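Local coordinates for protein epimerase (Methylomonas sp. DH-1, PDB 7CJ6) that catalyses the manganese-dependent epimerization of ketoses at C3, working fastest on L-ribulose and also interconverting D-allulose and D-fructose, at residues Val111-Leu116 with Glu152-Tyr157; Ile147-Glu152 with Pro178-His183; Tyr209-Glu214 with Pro242-Ser247. All coordinates share one frame; numbering follows the deposited sequence.

Contact 1. Residues Val111-Leu116 with Glu152-Tyr157; sequences VIYCAL and EVVNRY. With MN (manganese (II) ion), chain C; PSJ (D-psicose), chain D.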
loop_
_atom_site.group_PDB
_atom_site.type_symbol
_atom_site.label_atom_id
_atom_site.label_comp_id
_atom_site.label_asym_id
_atom_site.label_seq_id
_atom_site.Cartn_x
_atom_site.Cartn_y
_atom_site.Cartn_z
ATOM N N VAL A 111 3.666 -12.481 8.687
ATOM C CA VAL A 111 2.306 -12.845 8.194
ATOM C C VAL A 111 2.190 -14.370 8.228
ATOM O O VAL A 111 2.337 -15.020 7.168
ATOM C CB VAL A 111 2.032 -12.224 6.811
ATOM C CG1 VAL A 111 0.599 -12.450 6.351
ATOM C CG2 VAL A 111 2.353 -10.735 6.825
ATOM N N ILE A 112 1.963 -14.908 9.430
ATOM C CA ILE A 112 1.938 -16.370 9.738
ATOM C C ILE A 112 0.486 -16.861 9.771
ATOM O O ILE A 112 0.281 -18.081 9.922
ATOM C CB ILE A 112 2.665 -16.648 11.070
ATOM C CG1 ILE A 112 2.066 -15.857 12.237
ATOM C CG2 ILE A 112 4.152 -16.378 10.931
ATOM C CD1 ILE A 112 2.631 -16.243 13.582
ATOM N N TYR A 113 -0.479 -15.948 9.625
ATOM C CA TYR A 113 -1.918 -16.195 9.914
ATOM C C TYR A 113 -2.731 -16.204 8.612
ATOM O O TYR A 113 -3.965 -16.392 8.662
ATOM C CB TYR A 113 -2.441 -15.142 10.892
ATOM C CG TYR A 113 -2.219 -13.724 10.434
ATOM C CD1 TYR A 113 -3.160 -13.071 9.657
ATOM C CD2 TYR A 113 -1.059 -13.041 10.757
ATOM C CE1 TYR A 113 -2.966 -11.772 9.221
ATOM C CE2 TYR A 113 -0.848 -11.742 10.332
ATOM C CZ TYR A 113 -1.804 -11.104 9.561
ATOM O OH TYR A 113 -1.606 -9.825 9.129
ATOM N N CYS A 114 -2.058 -16.015 7.476
ATOM C CA CYS A 114 -2.693 -15.977 6.134
ATOM C C CYS A 114 -1.608 -15.942 5.058
ATOM O O CYS A 114 -0.422 -15.771 5.409
ATOM C CB CYS A 114 -3.579 -14.749 5.978
ATOM S SG CYS A 114 -2.625 -13.216 5.840
ATOM N N ALA A 115 -2.012 -16.083 3.796
ATOM C CA ALA A 115 -1.121 -15.902 2.632
ATOM C C ALA A 115 -0.714 -14.427 2.576
ATOM O O ALA A 115 -1.609 -13.554 2.649
ATOM C CB ALA A 115 -1.805 -16.355 1.367
ATOM N N LEU A 116 0.592 -14.163 2.501
ATOM C CA LEU A 116 1.141 -12.805 2.269
ATOM C C LEU A 116 0.861 -12.416 0.815
ATOM O O LEU A 116 1.382 -13.095 -0.095
ATOM C CB LEU A 116 2.642 -12.799 2.565
ATOM C CG LEU A 116 3.352 -11.477 2.293
ATOM C CD1 LEU A 116 2.859 -10.394 3.242
ATOM C CD2 LEU A 116 4.861 -11.640 2.407
ATOM N N GLU A 152 1.915 -10.281 12.538
ATOM C CA GLU A 152 2.263 -8.971 11.939
ATOM C C GLU A 152 1.051 -8.409 11.194
ATOM O O GLU A 152 0.658 -8.978 10.154
ATOM C CB GLU A 152 3.459 -9.083 11.003
ATOM C CG GLU A 152 3.967 -7.731 10.565
ATOM C CD GLU A 152 5.246 -7.778 9.756
ATOM O OE1 GLU A 152 5.660 -8.897 9.384
ATOM O OE2 GLU A 152 5.808 -6.704 9.490
ATOM N N VAL A 153 0.498 -7.325 11.728
ATOM C CA VAL A 153 -0.537 -6.475 11.078
ATOM C C VAL A 153 0.115 -5.840 9.849
ATOM O O VAL A 153 1.102 -5.113 10.018
ATOM C CB VAL A 153 -1.064 -5.427 12.079
ATOM C CG1 VAL A 153 -2.013 -4.438 11.428
ATOM C CG2 VAL A 153 -1.724 -6.101 13.272
ATOM N N VAL A 154 -0.364 -6.167 8.646
ATOM C CA VAL A 154 0.189 -5.582 7.392
ATOM C C VAL A 154 -0.932 -4.850 6.652
ATOM O O VAL A 154 -2.111 -5.014 7.036
ATOM C CB VAL A 154 0.852 -6.670 6.531
ATOM C CG1 VAL A 154 2.115 -7.194 7.204
ATOM C CG2 VAL A 154 -0.119 -7.801 6.240
ATOM N N ASN A 155 -0.574 -4.075 5.625
ATOM C CA ASN A 155 -1.521 -3.202 4.883
ATOM C C ASN A 155 -2.470 -4.070 4.045
ATOM O O ASN A 155 -2.250 -5.282 3.953
ATOM C CB ASN A 155 -0.792 -2.154 4.037
ATOM C CG ASN A 155 -0.051 -2.729 2.850
ATOM O OD1 ASN A 155 -0.667 -3.246 1.914
ATOM N ND2 ASN A 155 1.269 -2.606 2.864
ATOM N N ARG A 156 -3.491 -3.426 3.484
ATOM C CA ARG A 156 -4.649 -4.012 2.767
ATOM C C ARG A 156 -4.192 -4.812 1.542
ATOM O O ARG A 156 -4.954 -5.703 1.111
ATOM C CB ARG A 156 -5.562 -2.866 2.327
ATOM C CG ARG A 156 -4.874 -1.868 1.407
ATOM C CD ARG A 156 -5.663 -0.591 1.214
ATOM N NE ARG A 156 -5.872 0.110 2.480
ATOM C CZ ARG A 156 -6.764 1.073 2.662
ATOM N NH1 ARG A 156 -7.530 1.455 1.657
ATOM N NH2 ARG A 156 -6.886 1.653 3.844
ATOM N N TYR A 157 -3.026 -4.476 0.984
ATOM C CA TYR A 157 -2.451 -5.112 -0.230
ATOM C C TYR A 157 -1.698 -6.394 0.145
ATOM O O TYR A 157 -1.235 -7.089 -0.785
ATOM C CB TYR A 157 -1.507 -4.156 -0.965
ATOM C CG TYR A 157 -2.112 -2.834 -1.361
ATOM C CD1 TYR A 157 -3.011 -2.743 -2.409
ATOM C CD2 TYR A 157 -1.795 -1.671 -0.679
ATOM C CE1 TYR A 157 -3.563 -1.530 -2.785
ATOM C CE2 TYR A 157 -2.342 -0.449 -1.033
ATOM C CZ TYR A 157 -3.234 -0.378 -2.087
ATOM O OH TYR A 157 -3.783 0.822 -2.440
HETATM MN MN MN C . 7.463 -6.146 8.437
HETATM C C1 PSJ D . 6.035 -7.812 4.698
HETATM O O1 PSJ D . 5.551 -6.589 4.133
HETATM C C2 PSJ D . 6.509 -7.532 6.096
HETATM O O2 PSJ D . 6.438 -6.406 6.501
HETATM C C3 PSJ D . 7.015 -8.648 6.959
HETATM O O3 PSJ D . 8.205 -8.275 7.650
HETATM C C4 PSJ D . 7.254 -9.833 6.043
HETATM O O4 PSJ D . 5.966 -10.310 5.674
HETATM C C5 PSJ D . 8.051 -10.968 6.670
HETATM O O5 PSJ D . 8.471 -10.597 7.990
HETATM C C6 PSJ D . 9.262 -11.312 5.802
HETATM O O6 PSJ D . 9.898 -12.515 6.265
#
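Tyr113 reaches across to the backbone of Glu152 and gives its phenol proton to the carbonyl there, Tyr113 OH lying 2.6 Å from Glu152 O. That oxygen sits at the edge of the tyrosine ring, near its plane, while the hydroxyl approaches from 30° outside the carbonyl plane. With CG held between the backbone N and the carbonyl carbon (chi1 55°), the ring is swung over the turn that ends strand 107-112 and brings its hydroxyl to the end of the neighbouring strand 148-152. On one face of the ring, toward the rim, lies CG1 of Val111. The other branch of Val111, CG2, crosses Val154 obliquely and touches its CG1 at 3.6 Å. The second methyl of Val154, CG2, comes within 3.8 Å of Tyr113 OH, so the hydroxyl has an apolar neighbour beside its bond. A phenylalanine in place of Tyr113 would probably keep much of this packing but leave the Glu152 carbonyl without its hydroxyl donor, and the chain leaving the strand less firmly fixed. From that backbone the Glu152 side chain runs out extended, CG anti to the backbone N (chi1 -171°), and OE2 binds the manganese at 2.0 Å. Glu152 is, by similarity, a proton donor/acceptor of the reaction. D-psicose O2 and O3 bind the same ion, and CG2 of Val111 lies 3.8 Å from the sugar O4. Behind the turn, Ile112 and Tyr113 pack on Met135 of helix 125-143 and on Leu151 of strand 148-152, while Val154 touches His188 of helix 186-192.

Contact 2. Residues Ile147-Glu152 with Pro178-His183; sequences INIDLE and PNAFLH. With MN (manganese (II) ion), chain C; PSJ (D-psicose), chain D.
His183 and Glu152 lie side by side at the tight end of this strand pair, pointing the same way. The methylene CG of Glu152 sits over the centre of the imidazole face, 3.6 Å from the ring centroid and 9° off its normal, a CH-pi contact. Farther out the carboxylate stacks on the ring, the two planes 14° apart. Both side chains have CG anti to the backbone N (chi1 175° for His183), which sends them out together. His183 ND1 takes part in a hydrogen bond with Gly110 N, which should help to fix the ring's rotation beneath the glutamate.

Four backbone bonds knit the parallel strands: Ile149 N to Asn179 O, Phe181 N to Ile149 O, Leu151 N to Phe181 O and His183 N to Leu151 O. At the start of the pair Asn179 adds a side-chain bond, ND2 to Ile147 O at 3.0 Å, with the acceptor in its amide plane; ND2 also bonds to Ala139 O.

The looser side is around Phe181, which is partly exposed. Asp150 OD1 approaches Phe181 CB at 3.3 Å but forms its salt bridge with Lys5, whose charge also makes a cation-pi contact with the phenyl ring. On the opposite face of the sheet Ala180 CB reaches Ile149 CG1 at 3.9 Å and packs on Leu172 of helix 165-175.

Strand 148-152, helix 165-175 and strand 180-185 form a right-handed beta-alpha-beta unit of the TIM barrel, carrying a manganese ligand at the C-terminal end of its first strand.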
loop_
_atom_site.group_PDB
_atom_site.type_symbol
_atom_site.label_atom_id
_atom_site.label_comp_id
_atom_site.label_asym_id
_atom_site.label_seq_id
_atom_site.Cartn_x
_atom_site.Cartn_y
_atom_site.Cartn_z
ATOM N N ILE A 147 8.770 -20.837 22.408
ATOM C CA ILE A 147 8.657 -19.862 21.285
ATOM C C ILE A 147 7.343 -19.089 21.410
ATOM O O ILE A 147 6.293 -19.712 21.660
ATOM C CB ILE A 147 8.789 -20.585 19.929
ATOM C CG1 ILE A 147 10.240 -21.005 19.673
ATOM C CG2 ILE A 147 8.235 -19.729 18.797
ATOM C CD1 ILE A 147 10.410 -21.940 18.495
ATOM N N ASN A 148 7.432 -17.771 21.251
ATOM C CA ASN A 148 6.289 -16.830 21.158
ATOM C C ASN A 148 5.976 -16.620 19.679
ATOM O O ASN A 148 6.930 -16.521 18.890
ATOM C CB ASN A 148 6.611 -15.470 21.782
ATOM C CG ASN A 148 6.941 -15.526 23.258
ATOM O OD1 ASN A 148 6.251 -16.189 24.030
ATOM N ND2 ASN A 148 7.969 -14.793 23.664
ATOM N N ILE A 149 4.697 -16.529 19.314
ATOM C CA ILE A 149 4.309 -16.104 17.943
ATOM C C ILE A 149 3.782 -14.666 18.016
ATOM O O ILE A 149 3.033 -14.348 18.960
ATOM C CB ILE A 149 3.323 -17.100 17.297
ATOM C CG1 ILE A 149 1.954 -17.110 17.979
ATOM C CG2 ILE A 149 3.941 -18.488 17.262
ATOM C CD1 ILE A 149 0.933 -17.974 17.274
ATOM N N ASP A 150 4.196 -13.832 17.060
ATOM C CA ASP A 150 3.754 -12.421 16.931
ATOM C C ASP A 150 3.146 -12.233 15.538
ATOM O O ASP A 150 3.894 -12.343 14.546
ATOM C CB ASP A 150 4.918 -11.469 17.213
ATOM C CG ASP A 150 5.862 -11.982 18.286
ATOM O OD1 ASP A 150 5.637 -11.648 19.471
ATOM O OD2 ASP A 150 6.825 -12.695 17.927
ATOM N N LEU A 151 1.838 -11.968 15.485
ATOM C CA LEU A 151 1.049 -11.808 14.236
ATOM C C LEU A 151 1.272 -10.394 13.701
ATOM O O LEU A 151 0.844 -9.425 14.369
ATOM C CB LEU A 151 -0.441 -12.037 14.513
ATOM C CG LEU A 151 -0.797 -13.193 15.444
ATOM C CD1 LEU A 151 -2.241 -13.607 15.240
ATOM C CD2 LEU A 151 0.117 -14.381 15.241
ATOM N N GLU A 152 1.915 -10.281 12.538
ATOM C CA GLU A 152 2.263 -8.971 11.939
ATOM C C GLU A 152 1.051 -8.409 11.194
ATOM O O GLU A 152 0.658 -8.978 10.154
ATOM C CB GLU A 152 3.459 -9.083 11.003
ATOM C CG GLU A 152 3.967 -7.731 10.565
ATOM C CD GLU A 152 5.246 -7.778 9.756
ATOM O OE1 GLU A 152 5.660 -8.897 9.384
ATOM O OE2 GLU A 152 5.808 -6.704 9.490
ATOM N N PRO A 178 -1.393 -17.362 25.622
ATOM C CA PRO A 178 -0.463 -16.525 26.379
ATOM C C PRO A 178 0.794 -16.163 25.575
ATOM O O PRO A 178 1.393 -15.150 25.869
ATOM C CB PRO A 178 -0.089 -17.366 27.611
ATOM C CG PRO A 178 -0.497 -18.788 27.269
ATOM C CD PRO A 178 -1.591 -18.685 26.227
ATOM N N ASN A 179 1.159 -16.990 24.589
ATOM C CA ASN A 179 2.430 -16.841 23.831
ATOM C C ASN A 179 2.129 -16.330 22.419
ATOM O O ASN A 179 2.998 -16.498 21.547
ATOM C CB ASN A 179 3.231 -18.145 23.793
ATOM C CG ASN A 179 2.552 -19.235 22.987
ATOM O OD1 ASN A 179 1.342 -19.429 23.096
ATOM N ND2 ASN A 179 3.321 -19.957 22.185
ATOM N N ALA A 180 0.943 -15.755 22.197
ATOM C CA ALA A 180 0.551 -15.091 20.930
ATOM C C ALA A 180 0.469 -13.581 21.168
ATOM O O ALA A 180 -0.261 -13.162 22.084
ATOM C CB ALA A 180 -0.751 -15.646 20.413
ATOM N N PHE A 181 1.197 -12.800 20.370
ATOM C CA PHE A 181 1.353 -11.336 20.548
ATOM C C PHE A 181 1.000 -10.597 19.258
ATOM O O PHE A 181 0.888 -11.222 18.176
ATOM C CB PHE A 181 2.789 -11.010 20.965
ATOM C CG PHE A 181 3.161 -11.528 22.328
ATOM C CD1 PHE A 181 3.633 -12.822 22.491
ATOM C CD2 PHE A 181 3.028 -10.724 23.449
ATOM C CE1 PHE A 181 3.967 -13.299 23.749
ATOM C CE2 PHE A 181 3.366 -11.206 24.701
ATOM C CZ PHE A 181 3.833 -12.489 24.849
ATOM N N LEU A 182 0.844 -9.279 19.377
ATOM C CA LEU A 182 0.724 -8.368 18.215
ATOM C C LEU A 182 2.129 -8.051 17.700
ATOM O O LEU A 182 3.059 -7.923 18.526
ATOM C CB LEU A 182 -0.020 -7.099 18.630
ATOM C CG LEU A 182 -0.403 -6.164 17.487
ATOM C CD1 LEU A 182 -1.489 -6.779 16.623
ATOM C CD2 LEU A 182 -0.848 -4.816 18.023
ATOM N N HIS A 183 2.275 -7.962 16.377
ATOM C CA HIS A 183 3.515 -7.522 15.685
ATOM C C HIS A 183 3.164 -6.287 14.848
ATOM O O HIS A 183 2.296 -6.400 13.968
ATOM C CB HIS A 183 4.098 -8.701 14.884
ATOM C CG HIS A 183 5.290 -8.370 14.052
ATOM N ND1 HIS A 183 5.876 -9.298 13.206
ATOM C CD2 HIS A 183 5.994 -7.225 13.910
ATOM C CE1 HIS A 183 6.904 -8.743 12.598
ATOM N NE2 HIS A 183 6.999 -7.469 13.012
HETATM MN MN MN C . 7.463 -6.146 8.437
HETATM C C1 PSJ D . 6.035 -7.812 4.698
HETATM O O1 PSJ D . 5.551 -6.589 4.133
HETATM C C2 PSJ D . 6.509 -7.532 6.096
HETATM O O2 PSJ D . 6.438 -6.406 6.501
HETATM C C3 PSJ D . 7.015 -8.648 6.959
HETATM O O3 PSJ D . 8.205 -8.275 7.650
HETATM C C4 PSJ D . 7.254 -9.833 6.043
HETATM O O4 PSJ D . 5.966 -10.310 5.674
HETATM C C5 PSJ D . 8.051 -10.968 6.670
HETATM O O5 PSJ D . 8.471 -10.597 7.990
HETATM C C6 PSJ D . 9.262 -11.312 5.802
HETATM O O6 PSJ D . 9.898 -12.515 6.265
#

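Contact 3. Residues Tyr209-Glu214 with Pro242-Ser247; sequences YVHIGE and PITFES. With MN (manganese (II) ion), chain C; PSJ (D-psicose), chain D.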
loop_
_atom_site.group_PDB
_atom_site.type_symbol
_atom_site.label_atom_id
_atom_site.label_comp_id
_atom_site.label_asym_id
_atom_site.label_seq_id
_atom_site.Cartn_x
_atom_site.Cartn_y
_atom_site.Cartn_z
ATOM N N TYR A 209 6.485 -7.684 19.223
ATOM C CA TYR A 209 7.491 -7.582 18.136
ATOM C C TYR A 209 7.234 -6.346 17.277
ATOM O O TYR A 209 6.060 -6.017 17.015
ATOM C CB TYR A 209 7.430 -8.838 17.268
ATOM C CG TYR A 209 8.738 -9.244 16.640
ATOM C CD1 TYR A 209 9.250 -8.577 15.540
ATOM C CD2 TYR A 209 9.457 -10.312 17.145
ATOM C CE1 TYR A 209 10.447 -8.962 14.960
ATOM C CE2 TYR A 209 10.654 -10.710 16.577
ATOM C CZ TYR A 209 11.145 -10.039 15.474
ATOM O OH TYR A 209 12.323 -10.445 14.918
ATOM N N VAL A 210 8.314 -5.700 16.836
ATOM C CA VAL A 210 8.255 -4.428 16.064
ATOM C C VAL A 210 9.158 -4.531 14.836
ATOM O O VAL A 210 10.304 -5.031 14.954
ATOM C CB VAL A 210 8.656 -3.210 16.911
ATOM C CG1 VAL A 210 8.866 -1.989 16.024
ATOM C CG2 VAL A 210 7.630 -2.924 17.994
ATOM N N HIS A 211 8.648 -4.026 13.716
ATOM C CA HIS A 211 9.398 -3.782 12.461
ATOM C C HIS A 211 9.498 -2.274 12.256
ATOM O O HIS A 211 8.443 -1.598 12.296
ATOM C CB HIS A 211 8.730 -4.493 11.276
ATOM C CG HIS A 211 9.139 -5.918 11.137
ATOM N ND1 HIS A 211 8.793 -6.693 10.044
ATOM C CD2 HIS A 211 9.887 -6.704 11.942
ATOM C CE1 HIS A 211 9.298 -7.900 10.195
ATOM N NE2 HIS A 211 9.972 -7.932 11.353
ATOM N N ILE A 212 10.727 -1.786 12.082
ATOM C CA ILE A 212 11.027 -0.387 11.673
ATOM C C ILE A 212 11.263 -0.374 10.164
ATOM O O ILE A 212 12.291 -0.933 9.720
ATOM C CB ILE A 212 12.243 0.162 12.445
ATOM C CG1 ILE A 212 12.038 0.068 13.960
ATOM C CG2 ILE A 212 12.566 1.575 11.990
ATOM C CD1 ILE A 212 10.757 0.696 14.445
ATOM N N GLY A 213 10.342 0.244 9.424
ATOM C CA GLY A 213 10.463 0.483 7.975
ATOM C C GLY A 213 9.984 1.873 7.611
ATOM O O GLY A 213 8.909 2.272 8.093
ATOM N N GLU A 214 10.749 2.581 6.778
ATOM C CA GLU A 214 10.353 3.892 6.201
ATOM C C GLU A 214 9.134 3.679 5.289
ATOM O O GLU A 214 8.876 2.523 4.903
ATOM C CB GLU A 214 11.541 4.513 5.465
ATOM C CG GLU A 214 11.294 5.944 5.030
ATOM C CD GLU A 214 10.736 6.817 6.135
ATOM O OE1 GLU A 214 11.535 7.483 6.837
ATOM O OE2 GLU A 214 9.505 6.823 6.306
ATOM N N PRO A 242 11.917 -7.435 20.554
ATOM C CA PRO A 242 12.650 -7.285 19.301
ATOM C C PRO A 242 12.220 -6.048 18.503
ATOM O O PRO A 242 11.036 -5.776 18.414
ATOM C CB PRO A 242 12.294 -8.578 18.553
ATOM C CG PRO A 242 12.046 -9.573 19.660
ATOM C CD PRO A 242 11.309 -8.766 20.705
ATOM N N ILE A 243 13.203 -5.332 17.955
ATOM C CA ILE A 243 12.999 -4.259 16.944
ATOM C C ILE A 243 13.912 -4.572 15.760
ATOM O O ILE A 243 15.130 -4.392 15.895
ATOM C CB ILE A 243 13.284 -2.869 17.534
ATOM C CG1 ILE A 243 12.416 -2.602 18.767
ATOM C CG2 ILE A 243 13.107 -1.805 16.460
ATOM C CD1 ILE A 243 12.761 -1.335 19.509
ATOM N N THR A 244 13.367 -5.074 14.656
ATOM C CA THR A 244 14.195 -5.344 13.452
ATOM C C THR A 244 13.977 -4.234 12.422
ATOM O O THR A 244 12.823 -3.795 12.203
ATOM C CB THR A 244 14.040 -6.776 12.918
ATOM O OG1 THR A 244 13.890 -6.743 11.501
ATOM C CG2 THR A 244 12.895 -7.544 13.530
ATOM N N PHE A 245 15.092 -3.757 11.868
ATOM C CA PHE A 245 15.132 -2.893 10.667
ATOM C C PHE A 245 14.777 -3.744 9.445
ATOM O O PHE A 245 15.383 -4.808 9.222
ATOM C CB PHE A 245 16.507 -2.264 10.485
ATOM C CG PHE A 245 16.664 -1.563 9.164
ATOM C CD1 PHE A 245 15.739 -0.612 8.759
ATOM C CD2 PHE A 245 17.727 -1.854 8.327
ATOM C CE1 PHE A 245 15.885 0.047 7.549
ATOM C CE2 PHE A 245 17.867 -1.202 7.113
ATOM C CZ PHE A 245 16.946 -0.256 6.723
ATOM N N GLU A 246 13.822 -3.256 8.667
ATOM C CA GLU A 246 13.292 -3.944 7.470
ATOM C C GLU A 246 13.329 -2.968 6.294
ATOM O O GLU A 246 12.800 -1.843 6.431
ATOM C CB GLU A 246 11.887 -4.451 7.768
ATOM C CG GLU A 246 11.290 -5.235 6.622
ATOM C CD GLU A 246 10.079 -6.051 7.023
ATOM O OE1 GLU A 246 10.148 -7.279 6.924
ATOM O OE2 GLU A 246 9.074 -5.452 7.434
ATOM N N SER A 247 13.945 -3.386 5.188
ATOM C CA SER A 247 14.129 -2.558 3.972
ATOM C C SER A 247 14.235 -3.466 2.746
ATOM O O SER A 247 14.850 -4.553 2.837
ATOM C CB SER A 247 15.329 -1.660 4.110
ATOM O OG SER A 247 15.484 -0.843 2.959
HETATM MN MN MN C . 7.463 -6.146 8.437
HETATM C C1 PSJ D . 6.035 -7.812 4.698
HETATM O O1 PSJ D . 5.551 -6.589 4.133
HETATM C C2 PSJ D . 6.509 -7.532 6.096
HETATM O O2 PSJ D . 6.438 -6.406 6.501
HETATM C C3 PSJ D . 7.015 -8.648 6.959
HETATM O O3 PSJ D . 8.205 -8.275 7.650
HETATM C C4 PSJ D . 7.254 -9.833 6.043
HETATM O O4 PSJ D . 5.966 -10.310 5.674
HETATM C C5 PSJ D . 8.051 -10.968 6.670
HETATM O O5 PSJ D . 8.471 -10.597 7.990
HETATM C C6 PSJ D . 9.262 -11.312 5.802
HETATM O O6 PSJ D . 9.898 -12.515 6.265
HETATM O O HOH W 1 12.819 0.886 5.429
#
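The Tyr209 ring takes Pro242 on one face: CB sits over it, 3.6 Å from the centroid and 21° off the normal, in a CH-pi contact displaced toward the rim. The two side chains cross at about a right angle, and the phenol Tyr209 OH bonds to Glu41 OE1.

Thr244 runs alongside the imidazole of His211, with His211 CD2 3.5 Å from Thr244 CG2. The His211 ring and the Glu246 carboxylate have planes 80° apart. They converge on the manganese, bound by His211 ND1 at 2.2 Å and by Glu246 OE2 at 2.0 Å. An extended chain with CG anti to the backbone N (chi1 -177°) carries the glutamate to the metal. His211 NE2 bonds to Glu41 OE1, the same oxygen that holds Tyr209 OH, which probably fixes the rotation of the imidazole.

On the outer face of the sheet, Ile212 CG1 presses against Ile243 CG2 at 3.3 Å, tighter than usual for two carbons. The strands are joined by Val210 N to Pro242 O, Thr244 N to Val210 O, Ile212 N to Thr244 O and Glu246 N to Ile212 O. Beyond them a water links Glu214 N with Glu246 O.

This is the strand 207-212, helix 227-236, strand 242-245 beta-alpha-beta unit of a TIM barrel, whose metal ligands cluster at the C-terminal ends of the strands; Glu246 is, by similarity, a catalytic proton donor/acceptor.

All three contacts belong to one closed barrel of eight parallel strands and meet at the same manganese and sugar. Contact 1 joins the chain where it leaves strands 107-112 and 148-152, contact 2 pairs 148-152 with 180-185, and contact 3 pairs 207-212 with 242-245. Their centres lie 14 to 15 Å apart. Along the chain contacts 1 and 2 interleave and share Glu152, whereas contact 3 opens after both have closed. Strands 180-185 and 207-212 are neighbours, and across them the His183 and His211 rings meet edge-to-face. Glu152, His211 and Glu246, together with Asp185, thus reach one ion from the C-terminal ends of separate strands, and barrel closure brings the two probable proton-transferring glutamates together around the substrate.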